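Local structure of DNA replication protein DnaC (Aquifex aeolicus, 3ECC) at residues Gly45-Lys51 with Ile179-Arg185; Ala7-Thr11 with Leu23-Arg27; Val103-Leu109 with Ser135-Asn141. The protein serves as a bacterial helicase loader in the initiation of DNA replication and probably works as an ATP-binding protein of the AAA+ type. All coordinates share one frame; numbering follows the deposited sequence.

Interaction 1. Residues Gly45-Lys51 with Ile179-Arg185. With ADP (adenosine-5'-diphosphate), chain B; BEF (beryllium trifluoride ion), chain D.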
loop_
_atom_site.group_PDB
_atom_site.type_symbol
_atom_site.label_atom_id
_atom_site.label_comp_id
_atom_site.label_asym_id
_atom_site.label_seq_id
_atom_site.Cartn_x
_atom_site.Cartn_y
_atom_site.Cartn_z
ATOM N N GLY A 45 4.889 8.725 5.417
ATOM C CA GLY A 45 5.680 9.942 5.273
ATOM C C GLY A 45 4.948 11.098 4.614
ATOM O O GLY A 45 3.819 10.956 4.145
ATOM N N SER A 46 5.611 12.245 4.575
ATOM C CA SER A 46 5.097 13.441 3.917
ATOM C C SER A 46 5.089 13.316 2.383
ATOM O O SER A 46 5.711 12.404 1.834
ATOM C CB SER A 46 5.931 14.649 4.332
ATOM O OG SER A 46 5.563 15.071 5.626
ATOM N N PRO A 47 4.360 14.227 1.697
ATOM C CA PRO A 47 4.303 14.343 0.229
ATOM C C PRO A 47 5.677 14.518 -0.433
ATOM O O PRO A 47 6.584 15.092 0.173
ATOM C CB PRO A 47 3.467 15.615 0.015
ATOM C CG PRO A 47 2.593 15.702 1.222
ATOM C CD PRO A 47 3.383 15.114 2.364
ATOM N N GLY A 48 5.823 14.016 -1.659
ATOM C CA GLY A 48 7.039 14.243 -2.452
ATOM C C GLY A 48 8.233 13.414 -2.010
ATOM O O GLY A 48 9.318 13.488 -2.606
ATOM N N VAL A 49 8.025 12.625 -0.963
ATOM C CA VAL A 49 9.079 11.826 -0.371
ATOM C C VAL A 49 9.468 10.597 -1.216
ATOM O O VAL A 49 10.586 10.107 -1.116
ATOM C CB VAL A 49 8.701 11.427 1.076
ATOM C CG1 VAL A 49 9.334 10.106 1.472
ATOM C CG2 VAL A 49 9.085 12.555 2.049
ATOM N N GLY A 50 8.555 10.120 -2.060
ATOM C CA GLY A 50 8.854 8.979 -2.940
ATOM C C GLY A 50 8.126 7.677 -2.633
ATOM O O GLY A 50 8.471 6.633 -3.178
ATOM N N LYS A 51 7.104 7.738 -1.780
ATOM C CA LYS A 51 6.402 6.534 -1.316
ATOM C C LYS A 51 5.794 5.735 -2.472
ATOM O O LYS A 51 6.053 4.533 -2.611
ATOM C CB LYS A 51 5.329 6.887 -0.280
ATOM C CG LYS A 51 5.872 7.561 0.968
ATOM C CD LYS A 51 4.786 7.820 2.002
ATOM C CE LYS A 51 3.724 8.779 1.485
ATOM N NZ LYS A 51 4.246 10.164 1.279
ATOM N N ILE A 179 9.607 7.118 5.697
ATOM C CA ILE A 179 10.440 7.815 4.731
ATOM C C ILE A 179 10.398 9.308 5.002
ATOM O O ILE A 179 9.325 9.913 5.047
ATOM C CB ILE A 179 9.977 7.520 3.304
ATOM C CG1 ILE A 179 10.012 6.018 3.059
ATOM C CG2 ILE A 179 10.840 8.250 2.297
ATOM C CD1 ILE A 179 9.573 5.651 1.702
ATOM N N LYS A 180 11.575 9.896 5.197
ATOM C CA LYS A 180 11.662 11.247 5.732
ATOM C C LYS A 180 12.450 12.210 4.857
ATOM O O LYS A 180 13.188 13.052 5.359
ATOM C CB LYS A 180 12.227 11.221 7.151
ATOM C CG LYS A 180 11.294 10.575 8.147
ATOM C CD LYS A 180 11.427 11.197 9.535
ATOM C CE LYS A 180 12.650 10.663 10.276
ATOM N NZ LYS A 180 12.405 9.312 10.872
ATOM N N GLY A 181 12.280 12.107 3.546
ATOM C CA GLY A 181 12.899 13.070 2.635
ATOM C C GLY A 181 12.344 14.478 2.820
ATOM O O GLY A 181 11.225 14.659 3.305
ATOM N N SER A 182 13.119 15.484 2.436
ATOM C CA SER A 182 12.683 16.864 2.619
ATOM C C SER A 182 12.666 17.629 1.299
ATOM O O SER A 182 13.418 17.317 0.371
ATOM C CB SER A 182 13.573 17.586 3.631
ATOM O OG SER A 182 12.816 18.470 4.444
ATOM N N ASP A 183 11.800 18.635 1.232
ATOM C CA ASP A 183 11.595 19.426 0.016
ATOM C C ASP A 183 10.670 18.698 -0.936
ATOM O O ASP A 183 10.473 19.114 -2.083
ATOM C CB ASP A 183 12.907 19.712 -0.702
ATOM C CG ASP A 183 12.729 20.684 -1.852
ATOM O OD1 ASP A 183 12.695 21.905 -1.583
ATOM O OD2 ASP A 183 12.612 20.233 -3.016
ATOM N N LEU A 184 10.116 17.594 -0.468
ATOM C CA LEU A 184 9.045 16.993 -1.199
ATOM C C LEU A 184 9.481 16.709 -2.634
ATOM O O LEU A 184 10.569 16.195 -2.867
ATOM C CB LEU A 184 7.867 17.947 -1.190
ATOM C CG LEU A 184 6.588 17.406 -1.766
ATOM C CD1 LEU A 184 5.444 18.030 -0.993
ATOM C CD2 LEU A 184 6.519 17.721 -3.248
ATOM N N ARG A 185 8.637 17.073 -3.595
ATOM C CA ARG A 185 8.798 16.616 -4.975
ATOM C C ARG A 185 9.996 17.229 -5.681
ATOM O O ARG A 185 10.546 16.629 -6.600
ATOM C CB ARG A 185 7.515 16.863 -5.771
ATOM C CG ARG A 185 6.297 16.195 -5.151
ATOM C CD ARG A 185 5.168 15.995 -6.148
ATOM N NE ARG A 185 4.545 14.678 -6.007
ATOM C CZ ARG A 185 3.893 14.256 -4.925
ATOM N NH1 ARG A 185 3.766 15.038 -3.862
ATOM N NH2 ARG A 185 3.367 13.041 -4.903
HETATM P PB ADP B . 4.870 10.285 -2.552
HETATM O O1B ADP B . 4.198 9.078 -3.183
HETATM O O2B ADP B . 5.429 10.030 -1.178
HETATM O O3B ADP B . 4.069 11.553 -2.658
HETATM P PA ADP B . 6.152 10.201 -5.057
HETATM O O1A ADP B . 6.490 8.740 -5.218
HETATM O O2A ADP B . 4.858 10.509 -5.791
HETATM O O3A ADP B . 6.131 10.578 -3.482
HETATM O "O5'" ADP B . 7.358 11.133 -5.578
HETATM C "C5'" ADP B . 7.150 12.338 -6.308
HETATM C "C4'" ADP B . 8.002 12.322 -7.570
HETATM O "O4'" ADP B . 9.381 12.268 -7.206
HETATM C "C3'" ADP B . 7.725 11.090 -8.407
HETATM O "O3'" ADP B . 7.561 11.498 -9.755
HETATM C "C2'" ADP B . 8.944 10.197 -8.232
HETATM O "O2'" ADP B . 9.296 9.571 -9.451
HETATM C "C1'" ADP B . 10.036 11.150 -7.815
HETATM N N9 ADP B . 11.017 10.555 -6.867
HETATM C C8 ADP B . 10.885 10.437 -5.529
HETATM N N7 ADP B . 11.993 9.872 -4.975
HETATM C C5 ADP B . 12.864 9.638 -5.965
HETATM C C6 ADP B . 14.230 9.059 -6.089
HETATM N N6 ADP B . 14.926 8.616 -5.015
HETATM N N1 ADP B . 14.775 9.000 -7.311
HETATM C C2 ADP B . 14.126 9.445 -8.406
HETATM N N3 ADP B . 12.890 9.979 -8.367
HETATM C C4 ADP B . 12.224 10.097 -7.206
HETATM BE BE BEF D . 1.908 11.401 -1.823
HETATM F F1 BEF D . 2.663 11.248 -0.240
HETATM F F2 BEF D . 1.436 9.954 -2.729
HETATM F F3 BEF D . 2.073 12.951 -2.647
HETATM O O HOH W 1 8.145 11.799 5.998
#
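Gly48 and Arg185, the last residue of the chain, touch without bonding to each other, and no direct hydrogen bond links 45-51 with 179-185 anywhere; both segments reach the bound ADP and beryllium trifluoride instead. Gly48 N donates to ADP O3B at 3.2 Å. Arg185 turns the edge of its guanidinium to the beryllium trifluoride, with the beryllium in its plane, and NH1 and NH2 fork onto F3, NH2 at 2.6 Å from it. NH2 adds weak bonds to ADP O3B and O2A. A bend at chi3 (138°) swings the group across Gly48, whose CA lies 3.6 Å above one guanidinium face, offset toward the rim. Glycine suits that place: its phi is positive, and a CB would collide with Leu184 and the backbone of Arg185.

Beside it Leu184 lays CD1 against the ring of Pro47, 3.3 Å from CB, an apolar pairing. Val49 reaches the other segment with both methyls, CG2 beside Gly181 O and CG1 against Ile179, a pair modelled too close to interpret. Where Gly45 faces Ile179 O, a side chain would again collide. A water takes the N-H of Ser46 and bridges to Ile179 O, though that second bond is modelled doubtfully short.

Lys51 curls at chi3 and chi4, bringing NZ back over its own loop to ADP O2B at 2.7 Å, while a second N-H meets Gly45 O from above the carbonyl plane at 3.0 Å. Gly50 N gives to O3A and O2B, and Lys51 N also reaches O2B, at 2.9 Å. The beta phosphate, wrapped by backbone amides at the start of helix 51-65 and met by the lysine, marks the P-loop, or Walker A motif, here closed over by the C-terminal arginine.

Interaction 2. Residues Ala7-Thr11 with Leu23-Arg27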
loop_
_atom_site.group_PDB
_atom_site.type_symbol
_atom_site.label_atom_id
_atom_site.label_comp_id
_atom_site.label_asym_id
_atom_site.label_seq_id
_atom_site.Cartn_x
_atom_site.Cartn_y
_atom_site.Cartn_z
ATOM N N ALA A 7 9.754 4.101 -12.699
ATOM C CA ALA A 7 9.970 3.749 -11.299
ATOM C C ALA A 7 10.493 2.325 -11.148
ATOM O O ALA A 7 9.722 1.375 -11.007
ATOM C CB ALA A 7 8.701 3.944 -10.489
ATOM N N ASN A 8 11.815 2.196 -11.210
ATOM C CA ASN A 8 12.501 0.939 -10.974
ATOM C C ASN A 8 13.288 1.016 -9.680
ATOM O O ASN A 8 13.674 2.103 -9.242
ATOM C CB ASN A 8 13.474 0.652 -12.113
ATOM C CG ASN A 8 12.775 0.350 -13.409
ATOM O OD1 ASN A 8 12.608 -0.817 -13.776
ATOM N ND2 ASN A 8 12.358 1.395 -14.121
ATOM N N LEU A 9 13.544 -0.141 -9.074
ATOM C CA LEU A 9 14.457 -0.204 -7.939
ATOM C C LEU A 9 15.871 0.135 -8.392
ATOM O O LEU A 9 16.812 0.120 -7.600
ATOM C CB LEU A 9 14.427 -1.587 -7.283
ATOM C CG LEU A 9 13.293 -1.899 -6.299
ATOM C CD1 LEU A 9 13.513 -3.276 -5.713
ATOM C CD2 LEU A 9 13.181 -0.855 -5.196
ATOM N N ASP A 10 15.998 0.460 -9.675
ATOM C CA ASP A 10 17.284 0.780 -10.280
ATOM C C ASP A 10 17.408 2.284 -10.538
ATOM O O ASP A 10 18.405 2.911 -10.178
ATOM C CB ASP A 10 17.438 0.004 -11.579
ATOM C CG ASP A 10 18.873 -0.227 -11.941
ATOM O OD1 ASP A 10 19.565 0.765 -12.270
ATOM O OD2 ASP A 10 19.312 -1.403 -11.899
ATOM N N THR A 11 16.377 2.848 -11.162
ATOM C CA THR A 11 16.222 4.294 -11.304
ATOM C C THR A 11 16.224 4.995 -9.937
ATOM O O THR A 11 16.343 6.227 -9.852
ATOM C CB THR A 11 14.898 4.626 -12.035
ATOM O OG1 THR A 11 14.874 3.964 -13.306
ATOM C CG2 THR A 11 14.745 6.132 -12.245
ATOM N N LEU A 23 15.172 0.970 0.629
ATOM C CA LEU A 23 15.609 0.276 -0.586
ATOM C C LEU A 23 16.182 -1.104 -0.274
ATOM O O LEU A 23 15.879 -2.075 -0.968
ATOM C CB LEU A 23 16.619 1.127 -1.379
ATOM C CG LEU A 23 17.298 0.511 -2.612
ATOM C CD1 LEU A 23 16.279 0.123 -3.684
ATOM C CD2 LEU A 23 18.349 1.456 -3.186
ATOM N N LEU A 24 16.997 -1.186 0.774
ATOM C CA LEU A 24 17.599 -2.459 1.176
ATOM C C LEU A 24 16.546 -3.409 1.751
ATOM O O LEU A 24 16.580 -4.611 1.493
ATOM C CB LEU A 24 18.748 -2.240 2.177
ATOM C CG LEU A 24 19.967 -1.433 1.680
ATOM C CD1 LEU A 24 20.903 -1.069 2.821
ATOM C CD2 LEU A 24 20.734 -2.139 0.551
ATOM N N THR A 25 15.597 -2.856 2.501
ATOM C CA THR A 25 14.500 -3.647 3.043
ATOM C C THR A 25 13.550 -4.148 1.947
ATOM O O THR A 25 12.973 -5.229 2.072
ATOM C CB THR A 25 13.705 -2.874 4.108
ATOM O OG1 THR A 25 14.597 -2.406 5.126
ATOM C CG2 THR A 25 12.666 -3.776 4.744
ATOM N N ILE A 26 13.402 -3.374 0.873
ATOM C CA ILE A 26 12.564 -3.790 -0.254
ATOM C C ILE A 26 13.229 -4.918 -1.034
ATOM O O ILE A 26 12.584 -5.918 -1.362
ATOM C CB ILE A 26 12.256 -2.624 -1.226
ATOM C CG1 ILE A 26 11.416 -1.550 -0.538
ATOM C CG2 ILE A 26 11.547 -3.138 -2.476
ATOM C CD1 ILE A 26 11.455 -0.209 -1.240
ATOM N N ARG A 27 14.519 -4.748 -1.324
ATOM C CA ARG A 27 15.286 -5.734 -2.091
ATOM C C ARG A 27 15.310 -7.109 -1.404
ATOM O O ARG A 27 15.124 -8.142 -2.060
ATOM C CB ARG A 27 16.713 -5.223 -2.385
ATOM C CG ARG A 27 16.775 -4.116 -3.453
ATOM C CD ARG A 27 18.131 -4.037 -4.146
ATOM N NE ARG A 27 18.148 -3.059 -5.242
ATOM C CZ ARG A 27 17.752 -3.308 -6.495
ATOM N NH1 ARG A 27 17.295 -4.509 -6.835
ATOM N NH2 ARG A 27 17.805 -2.347 -7.409
#
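Leu9 and Arg27 run alongside each other in opposite directions, the leucine reaching toward helix 17-31 and the arginine reaching back from it. Arg27 is extended from CG to NE (chi3 175°), which carries its guanidinium out to the loop. There Leu9 CB sits over one face, 3.4 Å above the plane and displaced toward the rim, while NH2 comes within 2.7 Å of Leu9 O.

The branched end of Leu9 belongs to the apolar side of the helix, toward which it is turned by a first torsion that sets CG anti to the carbonyl carbon (chi1 -81°). Both methyls reach Ile26 CG2, CD1 the nearer at 3.8 Å, and CD2 also meets Leu23 CD1 at 3.6 Å, the two leucines sliding past each other in reverse sense. Leu23, Ile26 and Arg27 are three and four residues apart and so share one helix face, on which a forked leucine can touch all three. Ile26 continues inward to Leu54 and Thr58 of helix 51-65 and to strand 40-45, and Leu9 also rests on Ala61, so the Leu9 side chain sits between helices 17-31 and 51-65. The segment lies in the chain between Tyr4 and the pair Tyr12 and His13, all of which bind ADP.

An alanine at Arg27 is likely to uncover the outer flank of Leu9 and deprive its carbonyl of the nearby positive group. Asp10 OD2, 4.8 Å from NH2, is not in contact but probably eases the arginine's charge; Lys65 NZ, a like charge, lies near NH1. The contact is mainly apolar packing round Leu9, and arginine suits its border, chain and guanidinium face against leucine, charged end near a carbonyl and Asp10.

Interaction 3. Residues Val103-Leu109 with Ser135-Asn141. With BEF (beryllium trifluoride ion), chain D.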
loop_
_atom_site.group_PDB
_atom_site.type_symbol
_atom_site.label_atom_id
_atom_site.label_comp_id
_atom_site.label_asym_id
_atom_site.label_seq_id
_atom_site.Cartn_x
_atom_site.Cartn_y
_atom_site.Cartn_z
ATOM N N VAL A 103 -0.563 -9.725 -5.197
ATOM C CA VAL A 103 0.043 -8.484 -4.716
ATOM C C VAL A 103 -0.889 -7.325 -5.028
ATOM O O VAL A 103 -1.348 -7.182 -6.156
ATOM C CB VAL A 103 1.411 -8.209 -5.384
ATOM C CG1 VAL A 103 1.945 -6.850 -4.966
ATOM C CG2 VAL A 103 2.410 -9.280 -5.025
ATOM N N LEU A 104 -1.181 -6.510 -4.021
ATOM C CA LEU A 104 -2.037 -5.353 -4.211
ATOM C C LEU A 104 -1.407 -4.115 -3.593
ATOM O O LEU A 104 -0.903 -4.154 -2.468
ATOM C CB LEU A 104 -3.431 -5.596 -3.617
ATOM C CG LEU A 104 -4.509 -4.523 -3.852
ATOM C CD1 LEU A 104 -5.010 -4.518 -5.298
ATOM C CD2 LEU A 104 -5.669 -4.717 -2.894
ATOM N N VAL A 105 -1.422 -3.021 -4.350
ATOM C CA VAL A 105 -0.971 -1.740 -3.849
ATOM C C VAL A 105 -2.179 -0.857 -3.603
ATOM O O VAL A 105 -2.935 -0.557 -4.530
ATOM C CB VAL A 105 -0.025 -1.030 -4.845
ATOM C CG1 VAL A 105 0.644 0.176 -4.180
ATOM C CG2 VAL A 105 1.014 -1.995 -5.380
ATOM N N LEU A 106 -2.373 -0.465 -2.348
ATOM C CA LEU A 106 -3.335 0.576 -2.009
ATOM C C LEU A 106 -2.594 1.889 -1.777
ATOM O O LEU A 106 -1.984 2.088 -0.723
ATOM C CB LEU A 106 -4.143 0.194 -0.764
ATOM C CG LEU A 106 -4.976 -1.090 -0.790
ATOM C CD1 LEU A 106 -5.707 -1.267 0.521
ATOM C CD2 LEU A 106 -5.954 -1.091 -1.950
ATOM N N ASP A 107 -2.629 2.769 -2.774
ATOM C CA ASP A 107 -1.832 3.991 -2.755
ATOM C C ASP A 107 -2.651 5.155 -2.214
ATOM O O ASP A 107 -3.819 5.322 -2.582
ATOM C CB ASP A 107 -1.315 4.312 -4.164
ATOM C CG ASP A 107 -0.165 5.310 -4.156
ATOM O OD1 ASP A 107 -0.343 6.422 -4.694
ATOM O OD2 ASP A 107 0.919 4.985 -3.616
ATOM N N ASP A 108 -2.025 5.963 -1.356
ATOM C CA ASP A 108 -2.699 7.061 -0.652
ATOM C C ASP A 108 -3.897 6.577 0.160
ATOM O O ASP A 108 -4.988 7.141 0.077
ATOM C CB ASP A 108 -3.099 8.183 -1.617
ATOM C CG ASP A 108 -2.291 9.457 -1.403
ATOM O OD1 ASP A 108 -1.777 10.030 -2.398
ATOM O OD2 ASP A 108 -2.174 9.890 -0.234
ATOM N N LEU A 109 -3.676 5.529 0.946
ATOM C CA LEU A 109 -4.751 4.872 1.693
ATOM C C LEU A 109 -5.475 5.825 2.660
ATOM O O LEU A 109 -4.889 6.326 3.629
ATOM C CB LEU A 109 -4.233 3.616 2.419
ATOM C CG LEU A 109 -5.217 2.802 3.276
ATOM C CD1 LEU A 109 -6.407 2.273 2.476
ATOM C CD2 LEU A 109 -4.504 1.645 3.954
ATOM N N SER A 135 -0.711 -10.776 0.308
ATOM C CA SER A 135 0.270 -9.707 0.521
ATOM C C SER A 135 -0.170 -8.411 -0.122
ATOM O O SER A 135 -0.601 -8.388 -1.275
ATOM C CB SER A 135 1.646 -10.111 -0.001
ATOM O OG SER A 135 1.524 -10.905 -1.172
ATOM N N THR A 136 -0.062 -7.330 0.639
ATOM C CA THR A 136 -0.588 -6.047 0.216
ATOM C C THR A 136 0.317 -4.901 0.655
ATOM O O THR A 136 0.716 -4.813 1.819
ATOM C CB THR A 136 -2.047 -5.827 0.712
ATOM O OG1 THR A 136 -2.317 -4.425 0.814
ATOM C CG2 THR A 136 -2.264 -6.464 2.069
ATOM N N ILE A 137 0.644 -4.031 -0.294
ATOM C CA ILE A 137 1.510 -2.894 -0.028
ATOM C C ILE A 137 0.699 -1.609 0.064
ATOM O O ILE A 137 -0.222 -1.385 -0.715
ATOM C CB ILE A 137 2.607 -2.763 -1.100
ATOM C CG1 ILE A 137 3.432 -4.054 -1.166
ATOM C CG2 ILE A 137 3.496 -1.550 -0.811
ATOM C CD1 ILE A 137 4.326 -4.171 -2.395
ATOM N N ILE A 138 1.043 -0.772 1.031
ATOM C CA ILE A 138 0.276 0.433 1.307
ATOM C C ILE A 138 1.208 1.632 1.360
ATOM O O ILE A 138 2.314 1.541 1.876
ATOM C CB ILE A 138 -0.471 0.315 2.665
ATOM C CG1 ILE A 138 -1.563 -0.754 2.599
ATOM C CG2 ILE A 138 -1.044 1.667 3.097
ATOM C CD1 ILE A 138 -1.981 -1.273 3.948
ATOM N N THR A 139 0.773 2.748 0.790
ATOM C CA THR A 139 1.432 4.028 1.041
ATOM C C THR A 139 0.426 4.970 1.667
ATOM O O THR A 139 -0.742 5.001 1.274
ATOM C CB THR A 139 2.038 4.667 -0.233
ATOM O OG1 THR A 139 1.005 5.261 -1.029
ATOM C CG2 THR A 139 2.784 3.630 -1.055
ATOM N N THR A 140 0.872 5.722 2.661
ATOM C CA THR A 140 -0.029 6.555 3.427
ATOM C C THR A 140 0.648 7.844 3.882
ATOM O O THR A 140 1.877 7.917 4.005
ATOM C CB THR A 140 -0.617 5.786 4.652
ATOM O OG1 THR A 140 -1.596 6.598 5.309
ATOM C CG2 THR A 140 0.484 5.396 5.640
ATOM N N ASN A 141 -0.164 8.858 4.138
ATOM C CA ASN A 141 0.347 10.124 4.611
ATOM C C ASN A 141 0.446 10.217 6.131
ATOM O O ASN A 141 -0.468 9.820 6.845
ATOM C CB ASN A 141 -0.509 11.251 4.078
ATOM C CG ASN A 141 0.273 12.182 3.214
ATOM O OD1 ASN A 141 1.193 12.851 3.681
ATOM N ND2 ASN A 141 -0.060 12.219 1.931
HETATM BE BE BEF D . 1.908 11.401 -1.823
HETATM F F1 BEF D . 2.663 11.248 -0.240
HETATM F F2 BEF D . 1.436 9.954 -2.729
HETATM F F3 BEF D . 2.073 12.951 -2.647
#
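Thr139 OG1 donates to Asp107 OD2 at 2.6 Å, approaching from 63° out of the carboxylate plane, and accepts the N-H of Asp108 at 3.1 Å in a nearly straight bond (172°). The torsion (chi1 77°), with OG1 between the backbone N and carbonyl carbon, turns it to the neighbouring strand, and a hydroxyl can both donate and accept. Asp107 OD2 is also bonded to Thr52 OG1, and a magnesium ion lies about 4 Å from the Asp107 side chain. Asp108 brings OD1 to 3.2 Å from BEF F2, while Ser111 OG holds OD2. Asp107 and Asp108, at the C-terminal side of 104-107, are consistent with a Walker B motif as in P-loop ATPases, and Asn141, also in the beryllium trifluoride pocket, probably holds the sensor 1 position of AAA+ proteins.

Behind these residues the strands pair in parallel, as a beta-alpha-beta unit joined by helix 116-131. Ile137 N meets Leu104 O at 2.7 Å, Leu106 N meets Ile137 O, and Leu109 N closes on Thr139 O at 3.0 Å. Farther out Leu109 CD2 packs on Ile138 CG2 at 3.6 Å, branched apolar groups suited to the layer beneath, where Leu109 also touches Ile122 of that helix.

Interactions 1 and 3 approach the same beryllium trifluoride: 45-51 with 179-185 brings Lys51 and Arg185, and 103-109 with 135-141 brings Asp108 and Asn141. The two are in direct touch, Lys51 CE lying 3.2 Å from Thr140 O, although their centres are about 16 Å apart. Interaction 3 is nested within the chain loop that interaction 1 closes, and the Thr139-Asn141 end of strand 136-141 touches the phosphate-binding loop. Interaction 2 stands apart from both, its nearest atoms about 7 Å from either and its Leu23 side chain about 8 Å from ADP. It borders the nucleotide through neighbouring Tyr12 and His13, and touches neither the phosphate loop nor the beryllium trifluoride.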